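Local coordinates for protein succinate-semialdehyde dehydrogenase (Streptococcus pyogenes MGAS1882, PDB 4OGD) that probably oxidises succinic semialdehyde to succinate, working with NADP+ as the cofactor in an aldehyde dehydrogenase fold, at residues Ile356-Glu360 and Val380-Tyr386; Ile407-Met411 and Pro425-Lys430; Tyr7-Asn11 and His337-Phe341; Ala2-Ile6 and Lys155-Pro161. All coordinates share one frame. Numbering follows the deposited sequence.

Overall arrangement
The four contacts form two touching pairs. Contacts 1 and 2, with centres about 14 Å apart, meet where the end of helix 374-382 reaches the 407-411 loop: Asn382 OD1 lies 2.7 Å from Glu408 N, probably a hydrogen bond. Contacts 3 and 4, about 16 Å apart between centres, share the N-terminal hairpin, strand 4-6 serving contact 4 and the turn serving contact 3; Asn11 C and Ile6 CG2 are 3.6 Å apart. Contact 2 lies across the chain's centre from both, about 34 Å from contact 3 and 29 Å from contact 4 between centres. By family resemblance, contacts 1 and 4 probably lie near the cofactor cleft, some 30 Å apart between centres.

Contact 1: residues Ile356-Glu360 and Val380-Tyr386; sequences IYYQE and VANDSNY
Val380 sits in the last turn of helix 374-382; its CG1 lies 3.8 Å from Tyr357 OH, the t rotamer of Tyr357 carrying that ring over from the 3-10 turn at 356-357. At Asp383 (phi/psi -82/74) the chain leaves the helix through an inverse gamma turn. Asp383, chi1 t, accepts a hydrogen bond from Tyr358 OH at OD2 (2.6 Å), and one water joins that OD2 to Tyr357 OH, 2.7 Å from each. A second water bridges Tyr357 O and Asp383 O, 3.0 Å from both. The first segment ends at Glu360, which opens the Glu-Ile-Phe-Gly-Pro sequence of aldehyde dehydrogenases, a motif lining the cofactor site in relatives; its carboxylate pairs with Lys267. Ser384 CA is 6.3 Å from Tyr358 CA. Ser384 forms an ST turn, its OG accepting from Tyr386 N at 3.0 Å. Asn385 N and ND2 reach Tyr358 O through separate waters. Tyr386, chi1 m, brings CE1 to 3.6 Å from Tyr358 O, in the ring plane, and OH to 3.9 Å from Glu360 CB.

Contact 2: residues Ile407-Met411 and Pro425-Lys430; sequences IETGM and PFGGIK
Backbone meets backbone at a pair of glycines: Gly410 CA and Gly428 CA are 4.2 Å apart, and Gly410 CA makes a CA-H...O contact with Gly427 O at 3.3 Å, 155° at the hydrogen. A modelled CB on Gly410 would fall 1.9 Å from Gly427 O, so the spacing depends on glycine. The Pro-Phe-Gly-Gly sequence at 425-428 begins a conserved motif of the aldehyde dehydrogenase family, here running alongside the loop that leads into strand 411-414, outermost of the sheet within this chain. The CA 408 to 411 and CA 425 to 430 directions differ by 153°, close to antiparallel, with Gly427 fully extended (173/176). Met411, chi1 m, chi2 t and chi3 m, folds over the Phe426 ring in a Met-aromatic contact: SD is 4.0 Å from the ring centroid, 21° off the normal, while CE makes a CH-pi contact with that centroid at 3.6 Å, only 6° off. Met411 also pairs, in parallel, with a strand of the second subunit, so the sheet continues across the dimer interface. Toward the other end Ile429, chi1 p, sets CD1 3.5 Å from Glu408 C. Glu408 centres an inverse gamma turn; its OE2 binds Lys37 and Tyr36 of the second subunit. Lys430, at phi/psi 53/-137, stretches a nearly all-t chain from chi1 m until NZ forms a salt bridge with Glu408 OE1 at 2.8 Å.

Contact 3: residues Tyr7-Asn11 and His337-Phe341; sequences YPYTN and HPGHF
Tyr9, His340 and Pro8 carry the largest buried areas of this contact, and all three gather about one close backbone approach, Tyr9 CA to Gly339 CA at 4.2 Å. Residues 8-10 have right-handed helical-type angles and Asn11 is left-handed (60/33); Thr10 N and Asn11 N both bond to Tyr7 O, at 3.2 and 2.7 Å, closing the turn. Pro8 O accepts from His340 N at 3.1 Å with an N-H...O angle of 154°, and Gly339 CA lies 3.2 Å from the same Pro8 O. A CB on Gly339 would stand 2.7 Å from Tyr9 O, a clash that glycine avoids. Tyr9, chi1 t, swings its ring back to the loop: CD1 is 3.7 Å from Phe341 CZ, edge against edge, and its CE1 is 3.5 Å from His337 CE1. The Tyr9 and His337 rings are near parallel (19°) but slid apart, centroids 5.1 Å from each other. His337 ND1 is occupied by Gly339 N at 2.9 Å. His340, chi1 m at the centre of an inverse gamma turn, lays its ring beside Pro8, CD2 to Pro8 CB 3.8 Å, and turns its edge to Asn11, CE1 to Asn11 OD1 3.1 Å. The geometry is that of a beta-hairpin turn, linking strands 4-7 and 12-16, docked on the loop between strands 327-330 and 345-348 of the mixed seven-stranded sheet.

Contact 4: residues Ala2-Ile6 and Lys155-Pro161; sequences AYQTI and KHASICP
Residues 4-6 form an extended strand, while 155-161 leave strand 152-155, make a type I beta turn from Ala157 to Cys160 (Cys160 N to Ala157 O 3.2 Å) and enter helix 161-173 with Cys160 at the N-cap position. The strand crosses the turn with Tyr3 CA 4.9 Å from Ser158 CA and Gln4 CA 5.8 Å from Ile159 CA. One weak backbone bond joins them, Gln4 N to Ser158 O at 3.4 Å; farther along, a water accepts from Ile6 N (2.8 Å) and donates to Ile159 O (2.7 Å). Tyr3, chi1 m, buries the most surface. Its ring lies along the turn, with its edge toward His156 O, 3.9 Å from CE1, and its OH receives a weak bond from Lys155 NZ at 3.1 Å while donating to Ile186 O. Lys155 NZ also donates to His156 O at 2.8 Å. Pro161, first residue of the helix, points at the strand: its CB is 4.0 Å from Tyr3 CB and its CD is 3.5 Å from Gln4 O. The N-terminal hairpin thus covers a strand-turn-helix connection of the Rossmann-type sheet, a connection that borders the adenosine end of the cofactor in related aldehyde dehydrogenases and probably does so here.

Contact 1: residues Ile356-Glu360 and Val380-Tyr386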
loop_
_atom_site.group_PDB
_atom_site.type_symbol
_atom_site.label_atom_id
_atom_site.label_comp_id
_atom_site.label_asym_id
_atom_site.label_seq_id
_atom_site.Cartn_x
_atom_site.Cartn_y
_atom_site.Cartn_z
ATOM N N ILE A 356 15.764 -16.760 20.738
ATOM C CA ILE A 356 16.342 -16.930 19.405
ATOM C C ILE A 356 15.478 -17.830 18.486
ATOM O O ILE A 356 15.583 -17.763 17.259
ATOM C CB ILE A 356 17.834 -17.380 19.513
ATOM C CG1 ILE A 356 18.654 -16.284 20.203
ATOM C CG2 ILE A 356 18.440 -17.694 18.151
ATOM C CD1 ILE A 356 18.605 -14.922 19.487
ATOM N N TYR A 357 14.583 -18.630 19.070
ATOM C CA TYR A 357 13.630 -19.421 18.284
ATOM C C TYR A 357 12.886 -18.544 17.280
ATOM O O TYR A 357 12.562 -18.990 16.179
ATOM C CB TYR A 357 12.613 -20.101 19.213
ATOM C CG TYR A 357 11.772 -21.199 18.578
ATOM C CD1 TYR A 357 10.605 -20.901 17.878
ATOM C CD2 TYR A 357 12.129 -22.534 18.712
ATOM C CE1 TYR A 357 9.827 -21.910 17.314
ATOM C CE2 TYR A 357 11.359 -23.545 18.156
ATOM C CZ TYR A 357 10.213 -23.228 17.455
ATOM O OH TYR A 357 9.463 -24.258 16.911
ATOM N N TYR A 358 12.646 -17.288 17.654
ATOM C CA TYR A 358 11.823 -16.384 16.854
ATOM C C TYR A 358 12.563 -15.151 16.332
ATOM O O TYR A 358 11.935 -14.264 15.755
ATOM C CB TYR A 358 10.602 -15.920 17.664
ATOM C CG TYR A 358 9.638 -17.030 18.011
ATOM C CD1 TYR A 358 8.803 -17.575 17.043
ATOM C CD2 TYR A 358 9.556 -17.529 19.307
ATOM C CE1 TYR A 358 7.919 -18.595 17.358
ATOM C CE2 TYR A 358 8.676 -18.545 19.627
ATOM C CZ TYR A 358 7.856 -19.066 18.653
ATOM O OH TYR A 358 6.983 -20.080 18.967
ATOM N N GLN A 359 13.880 -15.084 16.525
ATOM C CA GLN A 359 14.649 -13.897 16.125
ATOM C C GLN A 359 15.459 -14.119 14.864
ATOM O O GLN A 359 16.042 -15.183 14.680
ATOM C CB GLN A 359 15.624 -13.487 17.231
ATOM C CG GLN A 359 14.979 -12.873 18.448
ATOM C CD GLN A 359 15.990 -12.225 19.378
ATOM O OE1 GLN A 359 17.092 -11.839 18.963
ATOM N NE2 GLN A 359 15.622 -12.104 20.646
ATOM N N GLU A 360 15.519 -13.101 14.010
ATOM C CA GLU A 360 16.393 -13.134 12.839
ATOM C C GLU A 360 17.832 -12.843 13.245
ATOM O O GLU A 360 18.105 -11.822 13.883
ATOM C CB GLU A 360 15.934 -12.085 11.817
ATOM C CG GLU A 360 16.886 -11.906 10.645
ATOM C CD GLU A 360 16.428 -10.827 9.684
ATOM O OE1 GLU A 360 15.889 -9.805 10.156
ATOM O OE2 GLU A 360 16.596 -11.009 8.457
ATOM N N VAL A 380 5.866 -25.310 12.079
ATOM C CA VAL A 380 7.043 -24.582 12.549
ATOM C C VAL A 380 7.429 -23.474 11.562
ATOM O O VAL A 380 7.695 -22.346 11.963
ATOM C CB VAL A 380 8.235 -25.528 12.824
ATOM C CG1 VAL A 380 9.481 -24.736 13.162
ATOM C CG2 VAL A 380 7.894 -26.462 13.970
ATOM N N ALA A 381 7.416 -23.788 10.272
ATOM C CA ALA A 381 7.706 -22.780 9.256
ATOM C C ALA A 381 6.818 -21.544 9.411
ATOM O O ALA A 381 7.291 -20.407 9.274
ATOM C CB ALA A 381 7.561 -23.381 7.853
ATOM N N ASN A 382 5.540 -21.770 9.726
ATOM C CA ASN A 382 4.571 -20.678 9.804
ATOM C C ASN A 382 4.482 -20.041 11.179
ATOM O O ASN A 382 3.853 -18.989 11.330
ATOM C CB ASN A 382 3.186 -21.149 9.353
ATOM C CG ASN A 382 3.137 -21.448 7.875
ATOM O OD1 ASN A 382 3.986 -20.979 7.122
ATOM N ND2 ASN A 382 2.137 -22.218 7.444
ATOM N N ASP A 383 5.091 -20.682 12.178
ATOM C CA ASP A 383 5.139 -20.105 13.515
ATOM C C ASP A 383 6.274 -19.093 13.550
ATOM O O ASP A 383 7.336 -19.340 14.121
ATOM C CB ASP A 383 5.327 -21.189 14.581
ATOM C CG ASP A 383 5.284 -20.640 15.996
ATOM O OD1 ASP A 383 4.630 -19.595 16.215
ATOM O OD2 ASP A 383 5.899 -21.263 16.897
ATOM N N SER A 384 6.036 -17.948 12.921
ATOM C CA SER A 384 7.082 -16.952 12.723
ATOM C C SER A 384 6.448 -15.579 12.602
ATOM O O SER A 384 5.350 -15.446 12.058
ATOM C CB SER A 384 7.846 -17.269 11.437
ATOM O OG SER A 384 8.893 -16.336 11.220
ATOM N N ASN A 385 7.131 -14.567 13.127
ATOM C CA ASN A 385 6.729 -13.184 12.923
ATOM C C ASN A 385 7.153 -12.679 11.557
ATOM O O ASN A 385 6.786 -11.582 11.161
ATOM C CB ASN A 385 7.342 -12.288 13.992
ATOM C CG ASN A 385 6.767 -12.558 15.358
ATOM O OD1 ASN A 385 5.566 -12.780 15.491
ATOM N ND2 ASN A 385 7.619 -12.553 16.377
ATOM N N TYR A 386 7.914 -13.498 10.841
ATOM C CA TYR A 386 8.394 -13.148 9.509
ATOM C C TYR A 386 7.721 -14.003 8.456
ATOM O O TYR A 386 7.128 -15.037 8.757
ATOM C CB TYR A 386 9.902 -13.369 9.437
ATOM C CG TYR A 386 10.666 -12.615 10.491
ATOM C CD1 TYR A 386 10.979 -13.206 11.705
ATOM C CD2 TYR A 386 11.063 -11.302 10.270
ATOM C CE1 TYR A 386 11.679 -12.512 12.677
ATOM C CE2 TYR A 386 11.758 -10.599 11.233
ATOM C CZ TYR A 386 12.068 -11.214 12.430
ATOM O OH TYR A 386 12.764 -10.517 13.388
HETATM O O HOH W 1 10.363 -19.576 14.281
HETATM O O HOH W 2 6.966 -23.611 16.202
HETATM O O HOH W 3 9.720 -15.137 14.423
HETATM O O HOH W 4 10.435 -11.932 16.144
#

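Contact 2: residues Ile407-Met411 and Pro425-Lys430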
loop_
_atom_site.group_PDB
_atom_site.type_symbol
_atom_site.label_atom_id
_atom_site.label_comp_id
_atom_site.label_asym_id
_atom_site.label_seq_id
_atom_site.Cartn_x
_atom_site.Cartn_y
_atom_site.Cartn_z
ATOM N N ILE A 407 2.928 -22.584 2.968
ATOM C CA ILE A 407 3.776 -21.716 3.785
ATOM C C ILE A 407 3.285 -20.274 3.730
ATOM O O ILE A 407 3.016 -19.737 2.643
ATOM C CB ILE A 407 5.260 -21.758 3.348
ATOM C CG1 ILE A 407 5.749 -23.206 3.224
ATOM C CG2 ILE A 407 6.130 -21.009 4.351
ATOM C CD1 ILE A 407 5.520 -24.038 4.490
ATOM N N GLU A 408 3.160 -19.658 4.903
ATOM C CA GLU A 408 2.767 -18.259 5.023
ATOM C C GLU A 408 3.999 -17.384 4.810
ATOM O O GLU A 408 4.714 -17.035 5.762
ATOM C CB GLU A 408 2.148 -18.005 6.402
ATOM C CG GLU A 408 0.825 -18.726 6.589
ATOM C CD GLU A 408 0.208 -18.495 7.953
ATOM O OE1 GLU A 408 0.946 -18.169 8.905
ATOM O OE2 GLU A 408 -1.026 -18.653 8.070
ATOM N N THR A 409 4.253 -17.051 3.549
ATOM C CA THR A 409 5.443 -16.307 3.169
ATOM C C THR A 409 5.258 -15.750 1.766
ATOM O O THR A 409 4.409 -16.227 1.010
ATOM C CB THR A 409 6.694 -17.215 3.197
ATOM O OG1 THR A 409 7.865 -16.405 3.089
ATOM C CG2 THR A 409 6.670 -18.216 2.047
ATOM N N GLY A 410 6.064 -14.755 1.402
ATOM C CA GLY A 410 5.912 -14.105 0.111
ATOM C C GLY A 410 6.598 -14.805 -1.051
ATOM O O GLY A 410 6.252 -14.574 -2.216
ATOM N N MET A 411 7.581 -15.652 -0.748
ATOM C CA MET A 411 8.363 -16.320 -1.786
ATOM C C MET A 411 8.772 -17.728 -1.372
ATOM O O MET A 411 9.166 -17.960 -0.234
ATOM C CB MET A 411 9.629 -15.516 -2.106
ATOM C CG MET A 411 9.350 -14.125 -2.640
ATOM S SD MET A 411 10.820 -13.109 -2.842
ATOM C CE MET A 411 11.275 -12.810 -1.138
ATOM N N PRO A 425 8.505 -11.059 -8.746
ATOM C CA PRO A 425 8.131 -10.158 -7.649
ATOM C C PRO A 425 8.801 -10.554 -6.344
ATOM O O PRO A 425 8.958 -11.753 -6.052
ATOM C CB PRO A 425 6.615 -10.325 -7.550
ATOM C CG PRO A 425 6.333 -11.687 -8.126
ATOM C CD PRO A 425 7.386 -11.912 -9.187
ATOM N N PHE A 426 9.199 -9.546 -5.575
ATOM C CA PHE A 426 9.947 -9.761 -4.342
ATOM C C PHE A 426 9.270 -9.023 -3.200
ATOM O O PHE A 426 9.120 -7.807 -3.250
ATOM C CB PHE A 426 11.381 -9.253 -4.521
ATOM C CG PHE A 426 12.335 -9.660 -3.420
ATOM C CD1 PHE A 426 12.227 -9.125 -2.141
ATOM C CD2 PHE A 426 13.381 -10.534 -3.687
ATOM C CE1 PHE A 426 13.114 -9.485 -1.136
ATOM C CE2 PHE A 426 14.277 -10.898 -2.692
ATOM C CZ PHE A 426 14.145 -10.372 -1.415
ATOM N N GLY A 427 8.866 -9.759 -2.168
ATOM C CA GLY A 427 8.307 -9.133 -0.980
ATOM C C GLY A 427 7.762 -10.159 -0.016
ATOM O O GLY A 427 7.766 -11.356 -0.309
ATOM N N GLY A 428 7.295 -9.688 1.137
ATOM C CA GLY A 428 6.862 -10.596 2.183
ATOM C C GLY A 428 5.507 -10.263 2.787
ATOM O O GLY A 428 4.716 -9.481 2.234
ATOM N N ILE A 429 5.238 -10.897 3.929
ATOM C CA ILE A 429 4.054 -10.622 4.734
ATOM C C ILE A 429 4.506 -10.557 6.192
ATOM O O ILE A 429 5.703 -10.671 6.477
ATOM C CB ILE A 429 2.979 -11.721 4.569
ATOM C CG1 ILE A 429 3.547 -13.077 4.985
ATOM C CG2 ILE A 429 2.480 -11.757 3.124
ATOM C CD1 ILE A 429 2.518 -14.226 4.978
ATOM N N LYS A 430 3.556 -10.374 7.107
ATOM C CA LYS A 430 3.862 -10.260 8.540
ATOM C C LYS A 430 4.919 -9.175 8.785
ATOM O O LYS A 430 4.839 -8.095 8.180
ATOM C CB LYS A 430 4.250 -11.626 9.141
ATOM C CG LYS A 430 3.147 -12.684 8.966
ATOM C CD LYS A 430 3.522 -14.031 9.603
ATOM C CE LYS A 430 2.493 -15.122 9.270
ATOM N NZ LYS A 430 2.890 -16.454 9.872
HETATM O O HOH W 5 5.276 -16.992 8.321
HETATM O O HOH W 6 6.835 -12.055 -3.877
#

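Contact 3: residues Tyr7-Asn11 and His337-Phe341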
loop_
_atom_site.group_PDB
_atom_site.type_symbol
_atom_site.label_atom_id
_atom_site.label_comp_id
_atom_site.label_asym_id
_atom_site.label_seq_id
_atom_site.Cartn_x
_atom_site.Cartn_y
_atom_site.Cartn_z
ATOM N N TYR A 7 36.135 0.724 6.174
ATOM C CA TYR A 7 36.310 -0.593 5.565
ATOM C C TYR A 7 36.187 -1.696 6.616
ATOM O O TYR A 7 36.982 -1.744 7.555
ATOM C CB TYR A 7 37.691 -0.658 4.904
ATOM C CG TYR A 7 37.935 -1.840 3.992
ATOM C CD1 TYR A 7 36.884 -2.570 3.454
ATOM C CD2 TYR A 7 39.231 -2.223 3.665
ATOM C CE1 TYR A 7 37.117 -3.647 2.617
ATOM C CE2 TYR A 7 39.475 -3.302 2.829
ATOM C CZ TYR A 7 38.416 -4.004 2.306
ATOM O OH TYR A 7 38.657 -5.066 1.477
ATOM N N PRO A 8 35.187 -2.579 6.476
ATOM C CA PRO A 8 35.006 -3.629 7.484
ATOM C C PRO A 8 36.149 -4.641 7.582
ATOM O O PRO A 8 36.176 -5.406 8.539
ATOM C CB PRO A 8 33.717 -4.328 7.024
ATOM C CG PRO A 8 32.964 -3.266 6.319
ATOM C CD PRO A 8 34.029 -2.499 5.563
ATOM N N TYR A 9 37.061 -4.674 6.617
ATOM C CA TYR A 9 38.153 -5.636 6.688
ATOM C C TYR A 9 39.289 -5.123 7.564
ATOM O O TYR A 9 39.961 -5.906 8.227
ATOM C CB TYR A 9 38.661 -5.990 5.291
ATOM C CG TYR A 9 39.839 -6.939 5.276
ATOM C CD1 TYR A 9 39.798 -8.136 5.975
ATOM C CD2 TYR A 9 40.979 -6.647 4.540
ATOM C CE1 TYR A 9 40.869 -9.012 5.966
ATOM C CE2 TYR A 9 42.052 -7.514 4.518
ATOM C CZ TYR A 9 41.990 -8.696 5.233
ATOM O OH TYR A 9 43.056 -9.572 5.221
ATOM N N THR A 10 39.479 -3.807 7.578
ATOM C CA THR A 10 40.597 -3.192 8.291
ATOM C C THR A 10 40.138 -2.270 9.414
ATOM O O THR A 10 40.951 -1.829 10.231
ATOM C CB THR A 10 41.483 -2.373 7.338
ATOM O OG1 THR A 10 40.722 -1.284 6.789
ATOM C CG2 THR A 10 42.025 -3.248 6.213
ATOM N N ASN A 11 38.834 -1.984 9.441
ATOM C CA ASN A 11 38.234 -1.055 10.400
ATOM C C ASN A 11 38.824 0.341 10.272
ATOM O O ASN A 11 38.939 1.069 11.256
ATOM C CB ASN A 11 38.352 -1.573 11.845
ATOM C CG ASN A 11 37.343 -0.927 12.783
ATOM O OD1 ASN A 11 36.217 -0.623 12.385
ATOM N ND2 ASN A 11 37.747 -0.702 14.031
ATOM N N HIS A 337 41.088 -10.864 14.588
ATOM C CA HIS A 337 41.408 -10.006 13.451
ATOM C C HIS A 337 40.672 -8.681 13.640
ATOM O O HIS A 337 39.561 -8.664 14.166
ATOM C CB HIS A 337 40.971 -10.681 12.148
ATOM C CG HIS A 337 41.493 -10.012 10.913
ATOM N ND1 HIS A 337 40.934 -8.864 10.394
ATOM C CD2 HIS A 337 42.524 -10.330 10.096
ATOM C CE1 HIS A 337 41.599 -8.501 9.312
ATOM N NE2 HIS A 337 42.571 -9.374 9.111
ATOM N N PRO A 338 41.288 -7.557 13.234
ATOM C CA PRO A 338 40.621 -6.268 13.460
ATOM C C PRO A 338 39.342 -6.082 12.646
ATOM O O PRO A 338 38.505 -5.267 13.030
ATOM C CB PRO A 338 41.679 -5.237 13.043
ATOM C CG PRO A 338 42.660 -5.994 12.211
ATOM C CD PRO A 338 42.669 -7.388 12.753
ATOM N N GLY A 339 39.209 -6.820 11.548
ATOM C CA GLY A 339 37.998 -6.791 10.742
ATOM C C GLY A 339 36.830 -7.396 11.497
ATOM O O GLY A 339 37.027 -8.160 12.434
ATOM N N HIS A 340 35.607 -7.076 11.090
ATOM C CA HIS A 340 34.440 -7.491 11.871
ATOM C C HIS A 340 34.002 -8.929 11.595
ATOM O O HIS A 340 32.844 -9.185 11.252
ATOM C CB HIS A 340 33.287 -6.521 11.625
ATOM C CG HIS A 340 33.698 -5.083 11.686
ATOM N ND1 HIS A 340 34.317 -4.534 12.790
ATOM C CD2 HIS A 340 33.598 -4.088 10.775
ATOM C CE1 HIS A 340 34.573 -3.259 12.557
ATOM N NE2 HIS A 340 34.146 -2.963 11.342
ATOM N N PHE A 341 34.917 -9.876 11.774
ATOM C CA PHE A 341 34.658 -11.273 11.422
ATOM C C PHE A 341 33.895 -12.084 12.474
ATOM O O PHE A 341 34.165 -11.993 13.677
ATOM C CB PHE A 341 35.972 -11.991 11.100
ATOM C CG PHE A 341 36.579 -11.589 9.782
ATOM C CD1 PHE A 341 36.112 -12.140 8.602
ATOM C CD2 PHE A 341 37.616 -10.671 9.730
ATOM C CE1 PHE A 341 36.658 -11.783 7.386
ATOM C CE2 PHE A 341 38.175 -10.300 8.515
ATOM C CZ PHE A 341 37.693 -10.861 7.338
#

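Contact 4: residues Ala2-Ile6 and Lys155-Pro161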
loop_
_atom_site.group_PDB
_atom_site.type_symbol
_atom_site.label_atom_id
_atom_site.label_comp_id
_atom_site.label_asym_id
_atom_site.label_seq_id
_atom_site.Cartn_x
_atom_site.Cartn_y
_atom_site.Cartn_z
ATOM N N ALA A 2 27.041 9.921 11.906
ATOM C CA ALA A 2 27.934 10.429 10.868
ATOM C C ALA A 2 27.928 9.519 9.643
ATOM O O ALA A 2 27.753 8.305 9.763
ATOM C CB ALA A 2 29.350 10.573 11.415
ATOM N N TYR A 3 28.111 10.108 8.465
ATOM C CA TYR A 3 28.248 9.324 7.243
ATOM C C TYR A 3 29.727 9.094 6.933
ATOM O O TYR A 3 30.450 10.023 6.574
ATOM C CB TYR A 3 27.542 10.020 6.077
ATOM C CG TYR A 3 26.026 10.008 6.166
ATOM C CD1 TYR A 3 25.291 8.945 5.647
ATOM C CD2 TYR A 3 25.328 11.070 6.737
ATOM C CE1 TYR A 3 23.900 8.928 5.711
ATOM C CE2 TYR A 3 23.942 11.062 6.812
ATOM C CZ TYR A 3 23.230 9.989 6.293
ATOM O OH TYR A 3 21.849 9.969 6.355
ATOM N N GLN A 4 30.174 7.849 7.087
ATOM C CA GLN A 4 31.584 7.516 6.929
ATOM C C GLN A 4 31.741 6.198 6.199
ATOM O O GLN A 4 31.002 5.249 6.468
ATOM C CB GLN A 4 32.241 7.341 8.299
ATOM C CG GLN A 4 32.175 8.544 9.203
ATOM C CD GLN A 4 33.550 8.980 9.666
ATOM O OE1 GLN A 4 34.168 9.859 9.068
ATOM N NE2 GLN A 4 34.041 8.362 10.730
ATOM N N THR A 5 32.709 6.126 5.290
ATOM C CA THR A 5 33.137 4.832 4.789
ATOM C C THR A 5 34.216 4.316 5.728
ATOM O O THR A 5 35.277 4.923 5.850
ATOM C CB THR A 5 33.727 4.909 3.376
ATOM O OG1 THR A 5 32.731 5.386 2.459
ATOM C CG2 THR A 5 34.227 3.530 2.937
ATOM N N ILE A 6 33.921 3.223 6.421
ATOM C CA ILE A 6 34.917 2.533 7.233
ATOM C C ILE A 6 34.999 1.089 6.766
ATOM O O ILE A 6 34.051 0.320 6.939
ATOM C CB ILE A 6 34.553 2.567 8.723
ATOM C CG1 ILE A 6 34.325 4.008 9.175
ATOM C CG2 ILE A 6 35.640 1.894 9.561
ATOM C CD1 ILE A 6 33.813 4.130 10.592
ATOM N N LYS A 155 17.637 8.238 1.057
ATOM C CA LYS A 155 18.335 8.195 2.329
ATOM C C LYS A 155 18.917 6.795 2.477
ATOM O O LYS A 155 18.181 5.820 2.630
ATOM C CB LYS A 155 17.376 8.529 3.474
ATOM C CG LYS A 155 18.079 8.982 4.745
ATOM C CD LYS A 155 18.298 7.826 5.677
ATOM C CE LYS A 155 19.208 8.221 6.839
ATOM N NZ LYS A 155 20.402 7.326 6.890
ATOM N N HIS A 156 20.240 6.699 2.398
ATOM C CA HIS A 156 20.925 5.418 2.464
ATOM C C HIS A 156 21.504 5.178 3.852
ATOM O O HIS A 156 21.489 6.065 4.698
ATOM C CB HIS A 156 22.038 5.366 1.403
ATOM C CG HIS A 156 22.177 4.028 0.740
ATOM N ND1 HIS A 156 22.075 2.839 1.429
ATOM C CD2 HIS A 156 22.393 3.695 -0.555
ATOM C CE1 HIS A 156 22.217 1.831 0.587
ATOM N NE2 HIS A 156 22.418 2.322 -0.624
ATOM N N ALA A 157 22.008 3.967 4.079
ATOM C CA ALA A 157 22.623 3.597 5.354
ATOM C C ALA A 157 23.824 4.475 5.659
ATOM O O ALA A 157 24.558 4.874 4.753
ATOM C CB ALA A 157 23.041 2.138 5.334
ATOM N N SER A 158 24.031 4.754 6.941
ATOM C CA SER A 158 25.145 5.595 7.367
ATOM C C SER A 158 26.500 5.017 6.983
ATOM O O SER A 158 27.472 5.754 6.802
ATOM C CB SER A 158 25.092 5.819 8.881
ATOM O OG SER A 158 25.295 4.610 9.583
ATOM N N ILE A 159 26.570 3.697 6.857
ATOM C CA ILE A 159 27.846 3.047 6.567
ATOM C C ILE A 159 28.125 2.819 5.081
ATOM O O ILE A 159 29.207 2.340 4.726
ATOM C CB ILE A 159 28.011 1.711 7.323
ATOM C CG1 ILE A 159 26.960 0.690 6.878
ATOM C CG2 ILE A 159 27.972 1.949 8.824
ATOM C CD1 ILE A 159 27.350 -0.747 7.176
ATOM N N CYS A 160 27.185 3.163 4.201
ATOM C CA CYS A 160 27.509 3.084 2.772
ATOM C C CYS A 160 27.330 4.417 2.025
ATOM O O CYS A 160 26.630 4.495 1.014
ATOM C CB CYS A 160 26.802 1.909 2.077
ATOM S SG CYS A 160 25.010 1.899 2.144
ATOM N N PRO A 161 27.991 5.471 2.513
ATOM C CA PRO A 161 27.791 6.777 1.886
ATOM C C PRO A 161 28.455 6.901 0.516
ATOM O O PRO A 161 27.956 7.662 -0.302
ATOM C CB PRO A 161 28.426 7.743 2.888
ATOM C CG PRO A 161 29.491 6.928 3.561
ATOM C CD PRO A 161 28.979 5.523 3.609
HETATM O O HOH W 7 31.511 1.860 6.124
#